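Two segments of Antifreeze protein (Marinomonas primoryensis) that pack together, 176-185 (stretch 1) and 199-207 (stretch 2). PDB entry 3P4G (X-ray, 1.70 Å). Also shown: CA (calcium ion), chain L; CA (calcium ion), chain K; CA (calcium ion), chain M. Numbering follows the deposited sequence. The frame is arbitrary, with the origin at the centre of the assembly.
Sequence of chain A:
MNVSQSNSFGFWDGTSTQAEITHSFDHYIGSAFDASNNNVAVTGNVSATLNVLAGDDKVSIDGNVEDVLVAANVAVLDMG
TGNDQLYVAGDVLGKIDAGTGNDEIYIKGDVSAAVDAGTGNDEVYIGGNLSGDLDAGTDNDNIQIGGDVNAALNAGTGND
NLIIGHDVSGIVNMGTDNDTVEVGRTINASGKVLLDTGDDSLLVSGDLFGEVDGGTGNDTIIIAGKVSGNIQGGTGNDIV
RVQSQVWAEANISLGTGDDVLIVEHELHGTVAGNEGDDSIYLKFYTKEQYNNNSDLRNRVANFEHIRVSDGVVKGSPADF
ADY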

ATOM      1  N   THR A 176       7.670  -3.000   9.057  1.00  6.23           N
ATOM      2  CA  THR A 176       9.060  -2.535   9.196  1.00  7.07           C
ATOM      3  C   THR A 176       9.761  -2.551   7.821  1.00  6.98           C
ATOM      4  O   THR A 176       9.212  -3.067   6.813  1.00  7.70           O
ATOM      5  N   ASP A 177      10.961  -1.980   7.822  1.00  7.68           N
ATOM      6  CA  ASP A 177      11.840  -1.880   6.605  1.00  6.51           C
ATOM      7  C   ASP A 177      11.303  -0.897   5.549  1.00  7.32           C
ATOM      8  O   ASP A 177      10.334  -0.156   5.797  1.00  5.30           O
ATOM      9  N   ASN A 178      11.959  -0.877   4.396  1.00  5.59           N
ATOM     10  CA  ASN A 178      11.847   0.257   3.451  1.00  6.15           C
ATOM     11  C   ASN A 178      10.901  -0.154   2.320  1.00  4.48           C
ATOM     12  O   ASN A 178      11.252  -0.874   1.386  1.00  6.94           O
ATOM     13  N   ASP A 179       9.676   0.281   2.481  1.00  4.62           N
ATOM     14  CA  ASP A 179       8.593  -0.147   1.620  1.00  4.62           C
ATOM     15  C   ASP A 179       8.154   0.921   0.606  1.00  5.84           C
ATOM     16  O   ASP A 179       8.263   2.128   0.873  1.00  5.32           O
ATOM     17  N   THR A 180       7.588   0.439  -0.512  1.00  5.24           N
ATOM     18  CA  THR A 180       7.043   1.301  -1.605  1.00  5.45           C
ATOM     19  C   THR A 180       5.590   0.937  -1.766  1.00  6.32           C
ATOM     20  O   THR A 180       5.243  -0.251  -1.800  1.00  6.41           O
ATOM     21  N   VAL A 181       4.760   1.965  -1.832  1.00  5.73           N
ATOM     22  CA  VAL A 181       3.328   1.773  -2.194  1.00  4.22           C
ATOM     23  C   VAL A 181       3.030   2.734  -3.335  1.00  5.75           C
ATOM     24  O   VAL A 181       3.404   3.916  -3.299  1.00  6.67           O
ATOM     25  N   GLU A 182       2.318   2.216  -4.321  1.00  5.62           N
ATOM     26  CA  GLU A 182       1.689   3.071  -5.348  1.00  6.00           C
ATOM     27  C   GLU A 182       0.198   2.724  -5.426  1.00  6.94           C
ATOM     28  O   GLU A 182      -0.180   1.541  -5.601  1.00  7.75           O
ATOM     29  N   VAL A 183      -0.635   3.738  -5.256  1.00  5.52           N
ATOM     30  CA  VAL A 183      -2.112   3.581  -5.352  1.00  6.59           C
ATOM     31  C   VAL A 183      -2.540   4.269  -6.614  1.00  6.59           C
ATOM     32  O   VAL A 183      -2.343   5.488  -6.749  1.00  8.18           O
ATOM     33  N   GLY A 184      -3.179   3.537  -7.542  1.00  6.39           N
ATOM     34  CA  GLY A 184      -3.495   4.085  -8.865  1.00  8.30           C
ATOM     35  C   GLY A 184      -4.642   5.065  -8.811  1.00  9.95           C
ATOM     36  O   GLY A 184      -4.728   5.980  -9.622  1.00 10.42           O
ATOM     37  N   ARG A 185      -5.550   4.868  -7.836  1.00  8.91           N
ATOM     38  CA  ARG A 185      -6.640   5.785  -7.663  1.00 10.45           C
ATOM     39  C   ARG A 185      -6.660   6.403  -6.271  1.00 10.47           C
ATOM     40  O   ARG A 185      -5.667   7.020  -5.897  1.00 10.54           O
ATOM     41  N   ASP A 199      12.427   3.628   5.746  1.00  7.22           N
ATOM     42  CA  ASP A 199      12.482   4.825   4.860  1.00  6.57           C
ATOM     43  C   ASP A 199      11.567   4.500   3.706  1.00  7.41           C
ATOM     44  O   ASP A 199      11.933   3.733   2.802  1.00  8.14           O
ATOM     45  N   ASP A 200      10.264   4.925   3.792  1.00  5.53           N
ATOM     46  CA  ASP A 200       9.226   4.455   2.862  1.00  6.22           C
ATOM     47  C   ASP A 200       8.828   5.458   1.797  1.00  7.34           C
ATOM     48  O   ASP A 200       8.954   6.665   2.040  1.00  7.31           O
ATOM     49  N   SER A 201       8.269   4.945   0.678  1.00  6.03           N
ATOM     50  CA  SER A 201       7.800   5.780  -0.419  1.00  7.08           C
ATOM     51  C   SER A 201       6.337   5.469  -0.704  1.00  7.30           C
ATOM     52  O   SER A 201       5.981   4.306  -0.831  1.00  7.55           O
ATOM     53  N   LEU A 202       5.499   6.516  -0.787  1.00  7.21           N
ATOM     54  CA  LEU A 202       4.104   6.391  -1.229  1.00  6.74           C
ATOM     55  C   LEU A 202       3.789   7.363  -2.385  1.00  6.53           C
ATOM     56  O   LEU A 202       4.097   8.563  -2.327  1.00  7.06           O
ATOM     57  N   LEU A 203       3.089   6.851  -3.389  1.00  6.58           N
ATOM     58  CA  LEU A 203       2.510   7.686  -4.419  1.00  7.61           C
ATOM     59  C   LEU A 203       1.040   7.345  -4.510  1.00  7.67           C
ATOM     60  O   LEU A 203       0.685   6.175  -4.684  1.00  9.57           O
ATOM     61  N   VAL A 204       0.187   8.357  -4.344  1.00  7.45           N
ATOM     62  CA  VAL A 204      -1.282   8.208  -4.556  1.00  5.73           C
ATOM     63  C   VAL A 204      -1.601   8.985  -5.814  1.00  7.67           C
ATOM     64  O   VAL A 204      -1.455  10.230  -5.846  1.00  8.03           O
ATOM     65  N   SER A 205      -2.047   8.286  -6.868  1.00  8.16           N
ATOM     66  CA  SER A 205      -2.341   8.970  -8.116  1.00  9.39           C
ATOM     67  C   SER A 205      -3.731   9.658  -8.150  1.00  9.24           C
ATOM     68  O   SER A 205      -3.950  10.575  -8.952  1.00 10.38           O
ATOM     69  N   GLY A 206      -4.643   9.221  -7.276  1.00  9.03           N
ATOM     70  CA  GLY A 206      -5.961   9.825  -7.126  1.00  8.96           C
ATOM     71  C   GLY A 206      -5.941  10.712  -5.880  1.00  9.88           C
ATOM     72  O   GLY A 206      -4.905  11.324  -5.552  1.00  8.39           O
ATOM     73  N   ASP A 207      -7.079  10.768  -5.187  1.00  8.93           N
ATOM     74  CA  ASP A 207      -7.267  11.705  -4.093  1.00  9.79           C
ATOM     75  C   ASP A 207      -6.982  10.997  -2.773  1.00  8.94           C
ATOM     76  O   ASP A 207      -6.933   9.764  -2.748  1.00  9.13           O
TER

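What ties the loop at the start of stretch 1 to its neighbour? Largely calcium. Thr-176 makes no contact with stretch 2; its side chain, a p rotamer, gives OG1 to Asp-177 OD1 in a 2.8 Å hydrogen bond, while its backbone O binds the chain K calcium at 2.4 Å. Asp-177, an m rotamer pointing away, contributes its backbone O instead, 2.4 Å from the chain L calcium. That ion also takes OD1 of Asp-200 at 2.3 Å, which explains why Asp-177 O and Asp-200 OD1 can sit 3.0 Å apart without a hydrogen bond: both face the same cation. Asn-178 starts out sideways in the m rotamer, but its end swings nearer, and its OD1 accepts a nearly straight 2.6 Å hydrogen bond from Asp-199 N. The side chain of Asp-199, also m, lies alongside, with CB 3.7 Å from Asn-178 OD1.

How does Asp-179 serve two metals at once? Its buried carboxylate, set by an m chi1, splits its oxygens: OD1 binds the chain K calcium at 2.3 Å and OD2 the chain L calcium at 2.3 Å. Asp-200 repeats the arrangement in the neighbouring stretch, again in m, with OD1 on the chain L ion and OD2 2.3 Å from the chain M calcium. The chain L ion is therefore the one that joins the stretches directly, holding Asp-179 OD2 and Asp-200 OD1 only 3.1 Å apart despite their charge. Asp-200 OD1 has a second task, accepting a 2.9 Å hydrogen bond from Asp-179 N.

What happens once the two stretches become parallel strands? Side chains alternate between the two faces of the sheet, each beside its bridge partner. Thr-180 (m) and Ser-201 (t) share one face in a loose pairing, Thr-180 OG1 lying 4.1 Å from Ser-201 CB. Val-181, t and buried, turns to the other face, where its CG1 packs 3.6 Å from CD1 of Leu-202, whose t, p conformation brings its end nearer. Glu-182 returns to the face of Thr-180; with chi1 m and chi2 t, its CG approaches Leu-203 CB at 4.3 Å, so the aliphatic part of the acid lies beside the leucine. Val-183, again t, joins Val-181 on the buried face: its CG2 is 4.2 Å from Leu-202 CD1 and its CB 4.3 Å from CG2 of Val-204, another t valine. Leu-202 thus touches both valines of stretch 1.

How does the contact finish? A water pairs with Ser-205 OG at 2.7 Å and donates a weak hydrogen bond to Val-183 O at 3.2 Å, linking the strand end to the m serine. Gly-184 has no side chain, but its O lies 3.3 Å from Ser-205 CB. Arg-185, extended after an m chi1, points away; its backbone O lies 3.5 Å from Val-204 CG1 and accepts a weak 2.8 Å hydrogen bond from Gly-206 N. A CB on Gly-206 would clash with that same Arg-185 O.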

ATOM      1  CB  THR A 176       9.877  -3.390  10.174  1.00  6.86           C
ATOM      2  OG1 THR A 176      10.071  -4.700   9.615  1.00  7.78           O
ATOM      3  CG2 THR A 176       9.172  -3.474  11.618  1.00  8.08           C
ATOM      4  CB  ASP A 177      12.156  -3.306   6.087  1.00  7.33           C
ATOM      5  CG  ASP A 177      12.729  -4.162   7.190  1.00  8.84           C
ATOM      6  OD1 ASP A 177      12.033  -5.104   7.655  1.00  8.93           O
ATOM      7  OD2 ASP A 177      13.879  -3.856   7.638  1.00 11.14           O
ATOM      8  CB  ASN A 178      13.179   0.609   2.918  1.00  6.21           C
ATOM      9  CG  ASN A 178      14.180   0.935   4.035  1.00  9.26           C
ATOM     10  OD1 ASN A 178      13.834   1.510   5.089  1.00 10.52           O
ATOM     11  ND2 ASN A 178      15.436   0.570   3.799  1.00  9.93           N
ATOM     12  CB  ASP A 179       7.358  -0.436   2.465  1.00  6.29           C
ATOM     13  CG  ASP A 179       7.629  -1.452   3.584  1.00  7.46           C
ATOM     14  OD1 ASP A 179       7.881  -2.657   3.313  1.00  7.68           O
ATOM     15  OD2 ASP A 179       7.550  -1.078   4.766  1.00  6.25           O
ATOM     16  CB  THR A 180       7.724   1.073  -2.926  1.00  5.73           C
ATOM     17  OG1 THR A 180       9.068   1.553  -2.794  1.00  6.92           O
ATOM     18  CG2 THR A 180       6.990   1.811  -4.068  1.00  8.01           C
ATOM     19  CB  VAL A 181       2.398   2.135  -1.029  1.00  4.24           C
ATOM     20  CG1 VAL A 181       0.907   1.935  -1.409  1.00  6.58           C
ATOM     21  CG2 VAL A 181       2.752   1.258   0.212  1.00  4.21           C
ATOM     22  CB  GLU A 182       2.344   2.796  -6.700  1.00  7.36           C
ATOM     23  CG  GLU A 182       3.866   3.192  -6.738  1.00  9.85           C
ATOM     24  CD  GLU A 182       4.586   2.824  -8.022  1.00 20.44           C
ATOM     25  OE1 GLU A 182       4.057   2.025  -8.821  1.00 26.02           O
ATOM     26  OE2 GLU A 182       5.734   3.302  -8.215  1.00 21.63           O
ATOM     27  CB  VAL A 183      -2.811   4.242  -4.128  1.00  7.32           C
ATOM     28  CG1 VAL A 183      -4.339   4.079  -4.242  1.00  7.08           C
ATOM     29  CG2 VAL A 183      -2.305   3.642  -2.767  1.00 10.22           C
ATOM     30  CB  ARG A 185      -7.976   5.178  -8.138  1.00 10.64           C
ATOM     31  CG  ARG A 185      -7.896   4.847  -9.621  1.00 16.78           C
ATOM     32  CD  ARG A 185      -9.175   4.231 -10.201  1.00 22.96           C
ATOM     33  NE  ARG A 185      -8.871   3.852 -11.586  1.00 31.84           N
ATOM     34  CZ  ARG A 185      -9.686   3.182 -12.398  1.00 34.69           C
ATOM     35  NH1 ARG A 185     -10.892   2.819 -11.988  1.00 33.81           N
ATOM     36  NH2 ARG A 185      -9.276   2.878 -13.631  1.00 37.12           N
ATOM     37  CB  ASP A 199      13.906   5.126   4.388  1.00  7.42           C
ATOM     38  CG  ASP A 199      14.789   5.655   5.500  1.00  9.88           C
ATOM     39  OD1 ASP A 199      14.248   6.057   6.550  1.00  9.49           O
ATOM     40  OD2 ASP A 199      16.034   5.708   5.413  1.00  5.24           O
ATOM     41  CB  ASP A 200       7.991   4.101   3.658  1.00  5.64           C
ATOM     42  CG  ASP A 200       8.289   3.076   4.803  1.00  7.32           C
ATOM     43  OD1 ASP A 200       8.494   1.868   4.568  1.00  5.74           O
ATOM     44  OD2 ASP A 200       8.278   3.496   5.949  1.00  8.19           O
ATOM     45  CB  SER A 201       8.629   5.515  -1.686  1.00  8.15           C
ATOM     46  OG  SER A 201       8.018   6.359  -2.685  1.00 15.62           O
ATOM     47  CB  LEU A 202       3.168   6.655  -0.033  1.00  6.90           C
ATOM     48  CG  LEU A 202       1.686   6.796  -0.418  1.00  9.51           C
ATOM     49  CD1 LEU A 202       1.093   5.522  -1.098  1.00  7.49           C
ATOM     50  CD2 LEU A 202       0.841   7.180   0.791  1.00 10.51           C
ATOM     51  CB  LEU A 203       3.154   7.371  -5.778  1.00  7.53           C
ATOM     52  CG  LEU A 203       2.444   8.001  -6.996  1.00  8.17           C
ATOM     53  CD1 LEU A 203       2.397   9.542  -6.897  1.00  8.18           C
ATOM     54  CD2 LEU A 203       3.105   7.592  -8.336  1.00 11.48           C
ATOM     55  CB  VAL A 204      -2.058   8.751  -3.372  1.00  6.14           C
ATOM     56  CG1 VAL A 204      -3.576   8.666  -3.638  1.00  6.93           C
ATOM     57  CG2 VAL A 204      -1.737   7.921  -2.138  1.00  7.81           C
ATOM     58  CB  SER A 205      -2.113   8.051  -9.328  1.00 11.52           C
ATOM     59  OG  SER A 205      -0.708   7.793  -9.462  1.00 12.01           O
ATOM     60  CB  ASP A 207      -8.727  12.138  -4.076  1.00  9.09           C
ATOM     61  CG  ASP A 207      -9.144  12.796  -5.382  1.00 13.67           C
ATOM     62  OD1 ASP A 207      -8.325  13.524  -5.964  1.00 16.69           O
ATOM     63  OD2 ASP A 207     -10.269  12.541  -5.835  1.00 15.58           O
TER
HETATM   64 CA    CA L 408       8.109   0.533   6.371  1.00  4.69          CA
HETATM   65 CA    CA K 407       7.714  -4.011   5.184  1.00  4.35          CA
HETATM   66 CA    CA M 409       8.556   5.202   7.527  1.00  4.36          CA
HETATM   67  O   HOH W   1       0.162   5.328  -8.811  1.00 20.81           O